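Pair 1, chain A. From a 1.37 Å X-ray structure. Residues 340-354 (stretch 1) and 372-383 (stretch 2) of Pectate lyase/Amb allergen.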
# COMPACT_ATOMS: atom_id res chain seq x y z
N ARG A 340 6.56 -3.05 23.94
CA ARG A 340 7.72 -2.61 24.71
C ARG A 340 7.22 -1.95 25.99
O ARG A 340 6.55 -0.91 25.93
CB ARG A 340 8.58 -1.62 23.91
CG ARG A 340 9.93 -1.34 24.55
CD ARG A 340 10.56 -0.01 24.11
NE ARG A 340 11.97 0.03 24.49
CZ ARG A 340 12.41 0.23 25.73
NH1 ARG A 340 11.55 0.45 26.72
NH2 ARG A 340 13.72 0.21 25.99
N VAL A 341 7.52 -2.54 27.14
CA VAL A 341 6.88 -2.14 28.39
C VAL A 341 7.82 -1.54 29.44
O VAL A 341 8.69 -2.24 29.98
CB VAL A 341 6.14 -3.32 29.03
CG1 VAL A 341 5.48 -2.87 30.32
CG2 VAL A 341 5.13 -3.90 28.02
N ARG A 342 7.63 -0.25 29.71
CA ARG A 342 8.24 0.41 30.89
C ARG A 342 7.15 0.70 31.90
O ARG A 342 6.03 1.00 31.51
CB ARG A 342 8.87 1.76 30.54
CG ARG A 342 10.03 1.71 29.57
CD ARG A 342 10.47 3.14 29.29
NE ARG A 342 11.71 3.26 28.53
CZ ARG A 342 11.80 3.62 27.25
NH1 ARG A 342 10.72 3.90 26.55
NH2 ARG A 342 13.00 3.72 26.69
N TYR A 343 7.49 0.60 33.19
CA TYR A 343 6.70 1.12 34.32
C TYR A 343 5.34 0.48 34.57
O TYR A 343 4.95 0.38 35.72
CB TYR A 343 6.61 2.67 34.31
CG TYR A 343 7.95 3.25 34.67
CD1 TYR A 343 8.44 3.17 35.99
CD2 TYR A 343 8.79 3.80 33.70
CE1 TYR A 343 9.70 3.64 36.31
CE2 TYR A 343 10.05 4.27 34.02
CZ TYR A 343 10.50 4.18 35.33
OH TYR A 343 11.76 4.63 35.67
N GLY A 344 4.64 0.03 33.53
CA GLY A 344 3.28 -0.47 33.70
C GLY A 344 3.18 -1.96 34.03
O GLY A 344 4.11 -2.74 33.81
N MET A 345 2.01 -2.34 34.55
CA MET A 345 1.64 -3.74 34.74
C MET A 345 0.86 -4.18 33.51
O MET A 345 -0.29 -3.80 33.32
CB MET A 345 0.81 -3.90 36.02
CG MET A 345 1.61 -3.41 37.24
SD MET A 345 0.60 -2.99 38.67
CE MET A 345 0.17 -4.63 39.10
N VAL A 346 1.53 -4.93 32.64
CA VAL A 346 0.98 -5.23 31.31
C VAL A 346 0.80 -6.74 31.14
O VAL A 346 1.73 -7.53 31.36
CB VAL A 346 1.89 -4.66 30.22
CG1 VAL A 346 1.42 -5.07 28.82
CG2 VAL A 346 1.94 -3.15 30.34
N HIS A 347 -0.42 -7.12 30.79
CA HIS A 347 -0.81 -8.52 30.64
C HIS A 347 -1.03 -8.79 29.16
O HIS A 347 -1.83 -8.10 28.53
CB HIS A 347 -2.10 -8.72 31.44
CG HIS A 347 -2.62 -10.13 31.48
ND1 HIS A 347 -3.94 -10.39 31.80
CD2 HIS A 347 -2.02 -11.33 31.30
CE1 HIS A 347 -4.13 -11.70 31.83
NE2 HIS A 347 -2.99 -12.30 31.52
N LEU A 348 -0.33 -9.77 28.60
CA LEU A 348 -0.55 -10.17 27.20
C LEU A 348 -0.95 -11.63 27.22
O LEU A 348 -0.17 -12.48 27.63
CB LEU A 348 0.73 -10.03 26.35
CG LEU A 348 1.31 -8.61 26.32
CD1 LEU A 348 2.48 -8.49 27.30
CD2 LEU A 348 1.71 -8.19 24.91
N TYR A 349 -2.19 -11.92 26.83
CA TYR A 349 -2.63 -13.30 26.78
C TYR A 349 -3.38 -13.65 25.51
O TYR A 349 -4.10 -12.83 24.96
CB TYR A 349 -3.44 -13.70 28.03
CG TYR A 349 -4.82 -13.10 28.23
CD1 TYR A 349 -5.00 -11.86 28.84
CD2 TYR A 349 -5.97 -13.81 27.86
CE1 TYR A 349 -6.27 -11.35 29.07
CE2 TYR A 349 -7.24 -13.29 28.08
CZ TYR A 349 -7.38 -12.07 28.68
OH TYR A 349 -8.65 -11.55 28.89
N ASN A 350 -3.17 -14.87 25.03
CA ASN A 350 -3.93 -15.36 23.88
C ASN A 350 -3.84 -14.42 22.68
O ASN A 350 -4.85 -14.12 22.04
CB ASN A 350 -5.41 -15.60 24.23
CG ASN A 350 -5.65 -16.77 25.17
OD1 ASN A 350 -6.65 -16.77 25.88
ND2 ASN A 350 -4.79 -17.81 25.13
N ASN A 351 -2.63 -13.97 22.38
CA ASN A 351 -2.38 -13.27 21.13
C ASN A 351 -1.65 -14.20 20.16
O ASN A 351 -1.00 -15.15 20.58
CB ASN A 351 -1.54 -12.01 21.37
CG ASN A 351 -2.18 -11.08 22.36
OD1 ASN A 351 -3.17 -10.41 22.05
ND2 ASN A 351 -1.66 -11.07 23.58
N TYR A 352 -1.81 -13.93 18.87
CA TYR A 352 -1.12 -14.67 17.82
C TYR A 352 -0.16 -13.73 17.11
O TYR A 352 -0.59 -12.78 16.45
CB TYR A 352 -2.13 -15.22 16.82
CG TYR A 352 -1.53 -15.92 15.62
CD1 TYR A 352 -0.35 -16.64 15.71
CD2 TYR A 352 -2.17 -15.88 14.39
CE1 TYR A 352 0.19 -17.29 14.61
CE2 TYR A 352 -1.63 -16.52 13.28
CZ TYR A 352 -0.45 -17.23 13.41
OH TYR A 352 0.07 -17.89 12.32
N TYR A 353 1.13 -14.00 17.28
CA TYR A 353 2.19 -13.28 16.58
C TYR A 353 2.56 -14.06 15.34
O TYR A 353 2.80 -15.27 15.41
CB TYR A 353 3.42 -13.20 17.46
CG TYR A 353 3.30 -12.40 18.74
CD1 TYR A 353 2.71 -12.95 19.89
CD2 TYR A 353 3.82 -11.12 18.81
CE1 TYR A 353 2.65 -12.21 21.07
CE2 TYR A 353 3.76 -10.38 19.98
CZ TYR A 353 3.19 -10.93 21.11
OH TYR A 353 3.13 -10.19 22.27
N GLU A 354 2.64 -13.37 14.21
CA GLU A 354 2.91 -14.02 12.94
C GLU A 354 3.80 -13.14 12.08
O GLU A 354 3.42 -12.02 11.71
CB GLU A 354 1.59 -14.30 12.21
CG GLU A 354 1.78 -15.02 10.87
CD GLU A 354 0.48 -15.26 10.10
OE1 GLU A 354 -0.57 -14.71 10.49
OE2 GLU A 354 0.53 -15.99 9.09
N GLY A 372 11.01 -3.52 29.57
CA GLY A 372 11.74 -2.29 29.79
C GLY A 372 11.72 -1.86 31.23
O GLY A 372 11.31 -2.60 32.14
N GLN A 373 12.18 -0.63 31.44
CA GLN A 373 12.48 -0.15 32.79
C GLN A 373 11.28 -0.21 33.70
O GLN A 373 10.29 0.48 33.45
CB GLN A 373 12.98 1.28 32.71
CG GLN A 373 13.57 1.77 34.03
CD GLN A 373 14.78 0.99 34.44
OE1 GLN A 373 15.61 0.62 33.60
NE2 GLN A 373 14.92 0.74 35.74
N SER A 374 11.37 -1.02 34.76
CA SER A 374 10.31 -1.16 35.77
C SER A 374 8.99 -1.69 35.21
O SER A 374 7.94 -1.60 35.85
CB SER A 374 10.08 0.14 36.54
OG SER A 374 11.24 0.52 37.26
N GLY A 375 9.03 -2.27 34.02
CA GLY A 375 7.86 -2.94 33.48
C GLY A 375 7.55 -4.19 34.28
O GLY A 375 8.42 -4.79 34.90
N LYS A 376 6.29 -4.60 34.24
CA LYS A 376 5.86 -5.81 34.93
C LYS A 376 4.97 -6.58 33.97
O LYS A 376 3.77 -6.31 33.84
CB LYS A 376 5.18 -5.45 36.25
CG LYS A 376 6.12 -4.70 37.21
CD LYS A 376 5.46 -4.23 38.48
CE LYS A 376 6.41 -3.28 39.22
NZ LYS A 376 6.68 -2.05 38.40
N VAL A 377 5.59 -7.50 33.25
CA VAL A 377 4.97 -8.16 32.11
C VAL A 377 4.49 -9.55 32.51
O VAL A 377 5.22 -10.32 33.16
CB VAL A 377 5.95 -8.25 30.92
CG1 VAL A 377 5.35 -9.04 29.78
CG2 VAL A 377 6.36 -6.85 30.48
N HIS A 378 3.25 -9.87 32.14
CA HIS A 378 2.67 -11.18 32.46
C HIS A 378 2.11 -11.73 31.15
O HIS A 378 1.13 -11.19 30.61
CB HIS A 378 1.54 -11.00 33.49
CG HIS A 378 1.11 -12.26 34.16
ND1 HIS A 378 1.65 -12.68 35.35
CD2 HIS A 378 0.17 -13.18 33.82
CE1 HIS A 378 1.08 -13.81 35.71
NE2 HIS A 378 0.17 -14.14 34.81
N ALA A 379 2.72 -12.80 30.63
CA ALA A 379 2.38 -13.32 29.30
C ALA A 379 1.85 -14.74 29.41
O ALA A 379 2.54 -15.60 29.94
CB ALA A 379 3.62 -13.30 28.41
N GLU A 380 0.65 -14.99 28.89
CA GLU A 380 0.05 -16.32 29.00
C GLU A 380 -0.54 -16.80 27.68
O GLU A 380 -1.32 -16.08 27.05
CB GLU A 380 -1.05 -16.33 30.07
CG GLU A 380 -0.50 -16.16 31.48
CD GLU A 380 -1.56 -15.83 32.51
OE1 GLU A 380 -2.43 -14.99 32.22
OE2 GLU A 380 -1.50 -16.41 33.61
N ASN A 381 -0.21 -18.04 27.32
CA ASN A 381 -0.84 -18.72 26.18
C ASN A 381 -0.86 -17.89 24.90
O ASN A 381 -1.88 -17.79 24.21
CB ASN A 381 -2.25 -19.23 26.55
CG ASN A 381 -2.20 -20.30 27.64
OD1 ASN A 381 -1.23 -20.41 28.40
ND2 ASN A 381 -3.28 -21.06 27.73
N ASN A 382 0.29 -17.31 24.59
CA ASN A 382 0.48 -16.63 23.31
C ASN A 382 1.11 -17.62 22.33
O ASN A 382 1.97 -18.43 22.72
CB ASN A 382 1.40 -15.42 23.47
CG ASN A 382 0.78 -14.35 24.37
OD1 ASN A 382 -0.11 -13.62 23.94
ND2 ASN A 382 1.24 -14.27 25.62
N VAL A 383 0.69 -17.53 21.07
CA VAL A 383 1.26 -18.35 20.00
C VAL A 383 2.07 -17.48 19.07
O VAL A 383 1.62 -16.41 18.68
CB VAL A 383 0.16 -19.04 19.20
CG1 VAL A 383 0.75 -19.78 17.99
CG2 VAL A 383 -0.62 -19.98 20.08
O HOH W 1 13.68 0.42 29.03
O HOH W 2 4.14 -1.17 37.70
O HOH W 3 13.02 2.54 37.30

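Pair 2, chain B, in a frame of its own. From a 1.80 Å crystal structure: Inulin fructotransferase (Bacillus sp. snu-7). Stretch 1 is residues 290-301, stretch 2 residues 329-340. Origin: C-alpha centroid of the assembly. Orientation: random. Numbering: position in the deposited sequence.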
# COMPACT_ATOMS: atom_id res chain seq x y z
N LEU B 290 -8.74 -11.11 12.21
CA LEU B 290 -9.27 -11.31 10.88
C LEU B 290 -8.19 -11.75 9.90
O LEU B 290 -7.21 -11.03 9.67
CB LEU B 290 -9.92 -10.01 10.40
CG LEU B 290 -10.50 -9.94 8.99
CD1 LEU B 290 -11.67 -10.91 8.85
CD2 LEU B 290 -10.95 -8.52 8.72
N ILE B 291 -8.37 -12.95 9.35
CA ILE B 291 -7.43 -13.52 8.38
C ILE B 291 -8.30 -13.74 7.16
O ILE B 291 -9.02 -14.74 7.09
CB ILE B 291 -6.88 -14.86 8.87
CG1 ILE B 291 -6.46 -14.73 10.33
CG2 ILE B 291 -5.70 -15.28 8.00
CD1 ILE B 291 -5.29 -13.83 10.55
N THR B 292 -8.24 -12.83 6.20
CA THR B 292 -9.09 -12.95 5.04
C THR B 292 -8.47 -12.44 3.75
O THR B 292 -7.53 -11.65 3.78
CB THR B 292 -10.40 -12.19 5.32
OG1 THR B 292 -11.38 -12.52 4.34
CG2 THR B 292 -10.15 -10.69 5.30
N ALA B 293 -9.02 -12.89 2.63
CA ALA B 293 -8.56 -12.47 1.31
C ALA B 293 -7.06 -12.70 1.08
O ALA B 293 -6.39 -11.88 0.44
CB ALA B 293 -8.89 -11.00 1.10
N ASN B 294 -6.54 -13.82 1.57
CA ASN B 294 -5.12 -14.14 1.40
C ASN B 294 -4.95 -15.37 0.52
O ASN B 294 -5.79 -16.27 0.53
CB ASN B 294 -4.47 -14.45 2.75
CG ASN B 294 -4.50 -13.28 3.71
OD1 ASN B 294 -3.81 -12.28 3.53
ND2 ASN B 294 -5.34 -13.39 4.74
N HIS B 295 -3.86 -15.40 -0.24
CA HIS B 295 -3.59 -16.57 -1.06
C HIS B 295 -2.54 -17.36 -0.31
O HIS B 295 -1.42 -16.88 -0.10
CB HIS B 295 -3.06 -16.21 -2.44
CG HIS B 295 -3.08 -17.36 -3.41
ND1 HIS B 295 -2.21 -18.42 -3.32
CD2 HIS B 295 -3.82 -17.57 -4.52
CE1 HIS B 295 -2.40 -19.23 -4.35
NE2 HIS B 295 -3.37 -18.73 -5.09
N ILE B 296 -2.90 -18.57 0.09
CA ILE B 296 -2.02 -19.42 0.86
C ILE B 296 -1.61 -20.66 0.09
O ILE B 296 -2.40 -21.58 -0.11
CB ILE B 296 -2.72 -19.79 2.17
CG1 ILE B 296 -3.28 -18.50 2.80
CG2 ILE B 296 -1.76 -20.48 3.13
CD1 ILE B 296 -4.29 -18.71 3.89
N ARG B 297 -0.36 -20.66 -0.37
CA ARG B 297 0.18 -21.76 -1.15
C ARG B 297 1.29 -22.51 -0.44
O ARG B 297 2.35 -21.97 -0.13
CB ARG B 297 0.66 -21.24 -2.51
CG ARG B 297 1.91 -21.93 -3.06
CD ARG B 297 1.68 -23.39 -3.32
NE ARG B 297 2.08 -23.77 -4.67
CZ ARG B 297 1.51 -24.75 -5.36
NH1 ARG B 297 0.51 -25.45 -4.83
NH2 ARG B 297 1.92 -25.03 -6.60
N ARG B 298 1.02 -23.79 -0.21
CA ARG B 298 1.97 -24.67 0.44
C ARG B 298 2.48 -25.64 -0.62
O ARG B 298 1.69 -26.17 -1.41
CB ARG B 298 1.28 -25.44 1.56
CG ARG B 298 2.05 -26.64 2.10
CD ARG B 298 3.37 -26.21 2.70
NE ARG B 298 4.41 -27.20 2.45
CZ ARG B 298 4.46 -28.41 3.00
NH1 ARG B 298 3.52 -28.79 3.85
NH2 ARG B 298 5.45 -29.23 2.69
N THR B 299 3.79 -25.85 -0.66
CA THR B 299 4.35 -26.78 -1.63
C THR B 299 5.70 -27.25 -1.10
O THR B 299 6.07 -26.93 0.04
CB THR B 299 4.51 -26.13 -3.03
OG1 THR B 299 4.76 -27.15 -4.01
CG2 THR B 299 5.66 -25.13 -3.03
N ASN B 300 6.43 -28.00 -1.91
CA ASN B 300 7.72 -28.51 -1.47
C ASN B 300 8.87 -27.62 -1.92
O ASN B 300 8.82 -27.01 -2.99
CB ASN B 300 7.92 -29.93 -2.00
CG ASN B 300 7.71 -30.03 -3.49
OD1 ASN B 300 6.66 -29.65 -4.01
ND2 ASN B 300 8.71 -30.56 -4.19
N GLU B 301 9.90 -27.55 -1.09
CA GLU B 301 11.09 -26.76 -1.36
C GLU B 301 11.53 -26.98 -2.80
O GLU B 301 11.77 -28.11 -3.22
CB GLU B 301 12.21 -27.17 -0.41
CG GLU B 301 13.59 -26.66 -0.80
CD GLU B 301 13.68 -25.15 -0.76
OE1 GLU B 301 13.67 -24.58 0.34
OE2 GLU B 301 13.76 -24.54 -1.85
N ILE B 329 -11.33 -16.72 9.87
CA ILE B 329 -10.49 -17.12 8.75
C ILE B 329 -11.43 -17.35 7.57
O ILE B 329 -12.10 -18.38 7.50
CB ILE B 329 -9.72 -18.42 9.08
CG1 ILE B 329 -8.96 -18.26 10.39
CG2 ILE B 329 -8.76 -18.76 7.95
CD1 ILE B 329 -9.76 -18.64 11.62
N SER B 330 -11.47 -16.39 6.65
CA SER B 330 -12.37 -16.52 5.51
C SER B 330 -11.83 -15.95 4.21
O SER B 330 -10.80 -15.28 4.18
CB SER B 330 -13.69 -15.82 5.85
OG SER B 330 -13.44 -14.46 6.18
N ASP B 331 -12.58 -16.21 3.14
CA ASP B 331 -12.24 -15.73 1.82
C ASP B 331 -10.76 -15.89 1.47
O ASP B 331 -10.13 -14.98 0.94
CB ASP B 331 -12.65 -14.27 1.70
CG ASP B 331 -12.60 -13.76 0.29
OD1 ASP B 331 -13.02 -14.50 -0.62
OD2 ASP B 331 -12.16 -12.61 0.08
N ASN B 332 -10.21 -17.07 1.79
CA ASN B 332 -8.80 -17.38 1.51
C ASN B 332 -8.73 -18.50 0.47
O ASN B 332 -9.63 -19.33 0.39
CB ASN B 332 -8.10 -17.87 2.79
CG ASN B 332 -8.02 -16.80 3.87
OD1 ASN B 332 -7.46 -15.73 3.65
ND2 ASN B 332 -8.58 -17.10 5.04
N LEU B 333 -7.66 -18.51 -0.34
CA LEU B 333 -7.50 -19.56 -1.35
C LEU B 333 -6.27 -20.39 -1.00
O LEU B 333 -5.15 -19.88 -0.99
CB LEU B 333 -7.35 -18.95 -2.75
CG LEU B 333 -7.57 -19.91 -3.95
CD1 LEU B 333 -7.54 -19.12 -5.25
CD2 LEU B 333 -6.52 -21.00 -3.97
N PHE B 334 -6.49 -21.68 -0.71
CA PHE B 334 -5.40 -22.58 -0.37
C PHE B 334 -5.00 -23.47 -1.54
O PHE B 334 -5.79 -24.27 -2.03
CB PHE B 334 -5.79 -23.49 0.81
CG PHE B 334 -6.04 -22.77 2.10
CD1 PHE B 334 -7.21 -22.03 2.29
CD2 PHE B 334 -5.11 -22.83 3.14
CE1 PHE B 334 -7.45 -21.38 3.50
CE2 PHE B 334 -5.35 -22.18 4.35
CZ PHE B 334 -6.52 -21.46 4.53
N ALA B 335 -3.74 -23.35 -1.97
CA ALA B 335 -3.21 -24.16 -3.07
C ALA B 335 -2.11 -25.02 -2.48
O ALA B 335 -1.01 -24.55 -2.19
CB ALA B 335 -2.65 -23.26 -4.16
N TYR B 336 -2.41 -26.30 -2.28
CA TYR B 336 -1.47 -27.23 -1.68
C TYR B 336 -0.99 -28.31 -2.65
O TYR B 336 -1.77 -29.13 -3.13
CB TYR B 336 -2.13 -27.84 -0.44
CG TYR B 336 -1.29 -28.81 0.34
CD1 TYR B 336 -1.07 -30.10 -0.15
CD2 TYR B 336 -0.74 -28.47 1.57
CE1 TYR B 336 -0.32 -31.03 0.58
CE2 TYR B 336 0.01 -29.39 2.30
CZ TYR B 336 0.21 -30.66 1.80
OH TYR B 336 0.95 -31.58 2.52
N ASN B 337 0.31 -28.28 -2.92
CA ASN B 337 0.94 -29.25 -3.83
C ASN B 337 2.18 -29.83 -3.15
O ASN B 337 3.25 -29.21 -3.14
CB ASN B 337 1.34 -28.57 -5.14
CG ASN B 337 1.69 -29.56 -6.22
OD1 ASN B 337 2.07 -29.18 -7.32
ND2 ASN B 337 1.53 -30.84 -5.92
N VAL B 338 2.02 -31.02 -2.58
CA VAL B 338 3.11 -31.67 -1.89
C VAL B 338 3.13 -33.17 -2.16
O VAL B 338 2.10 -33.85 -2.07
CB VAL B 338 3.01 -31.42 -0.36
CG1 VAL B 338 4.12 -32.17 0.38
CG2 VAL B 338 3.10 -29.94 -0.07
N PRO B 339 4.30 -33.71 -2.54
CA PRO B 339 4.50 -35.13 -2.83
C PRO B 339 3.95 -36.03 -1.72
O PRO B 339 4.27 -35.83 -0.54
CB PRO B 339 6.02 -35.23 -2.95
CG PRO B 339 6.35 -33.96 -3.66
CD PRO B 339 5.44 -32.91 -3.02
N PRO B 340 3.09 -37.00 -2.07
CA PRO B 340 2.54 -37.89 -1.05
C PRO B 340 3.63 -38.37 -0.10
O PRO B 340 3.39 -38.51 1.11
CB PRO B 340 1.98 -39.04 -1.87
CG PRO B 340 1.45 -38.34 -3.08
CD PRO B 340 2.51 -37.28 -3.40
O HOH W 4 0.65 -27.10 -8.33

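Parallel β-strands stacked in register offer a simple lesson: the backbone fixes a ladder of hydrogen bonds, and the side chains are then free to fill each face in different ways. Pair 1, from a pectate lyase/Amb allergen protein, and pair 2, from an inulin fructotransferase, make the point well. In both, two strands run side by side in the same direction, at 11° in pair 1 and 10° in pair 2, with a closest approach of 4.7 Å between axes. Fourteen central residues superpose with an RMSD of 0.6 Å.

The shared ladder can be followed rung by rung. Gly A344 matches Asn B294, and Lys A376 matches Leu B333; accordingly Lys A376 N donates to Gly A344 O at 2.9 Å, and Leu B333 N to Asn B294 O at 3.0 Å. One step on, Val A346 N reaches Lys A376 O at 2.9 Å, as Ile B296 N reaches Leu B333 O at 2.8 Å. The carbonyls of the same two residues, Val A346 and Ile B296, continue the ladder, with His A378 N bonded to Val A346 O and Ala B335 N to Ile B296 O, both at 2.9 Å. Each strand is pleated, so successive side chains emerge on opposite faces; with the pleats of the two strands in step, residues paired in register, such as His A347 with His A378 or Arg B297 with Ala B335, share a face.

On the face bearing His A347 and its match Arg B297, polar groups are used differently. His A347 NE2 donates to Glu A380 OE1 at 2.8 Å, spanning from one strand to a side chain farther along the other, while the edge of the His A378 ring is turned toward the face of the His A347 ring, with centroids 5.5 Å apart. In pair 2 the position of His A378 is taken by Ala B335, whose small side chain presents no ring. There Arg B297 NH1 donates to the backbone, 3.2 Å from Ala B335 O, and water 4 links Arg B297 NH2 (3.0 Å) to Asn B337 OD1 (2.7 Å). Asn B337 matches Glu A380, so the same two positions are joined directly in one pair and through water in the other.

The other face shows bulk being redistributed. In pair 1, Leu A348 CD1 packs 3.8 Å from Val A377 CG1, a diagonal apolar contact, beside the small Ala A379. In pair 2, Phe B334 replaces Val A377, and Ile B296 CD1 lies over its ring face, 3.6 Å from Phe B334 CZ. Tyr B336 stands where Ala A379 does, and Arg B298 where Leu A348 does; the aliphatic part of the arginine meets the tyrosine, Arg B298 CG lying 3.4 Å from Tyr B336 CD2.

At the start of the ladder, Gly A375 matches Asn B332. The asparagine fills this position with bonding groups: Asn B332 OD1 accepts from Asn B294 N at 3.0 Å, and Asn B332 ND2 donates to Ile B291 O at 3.2 Å. The backbone course is thus common property, while its side-chain furnishing is local.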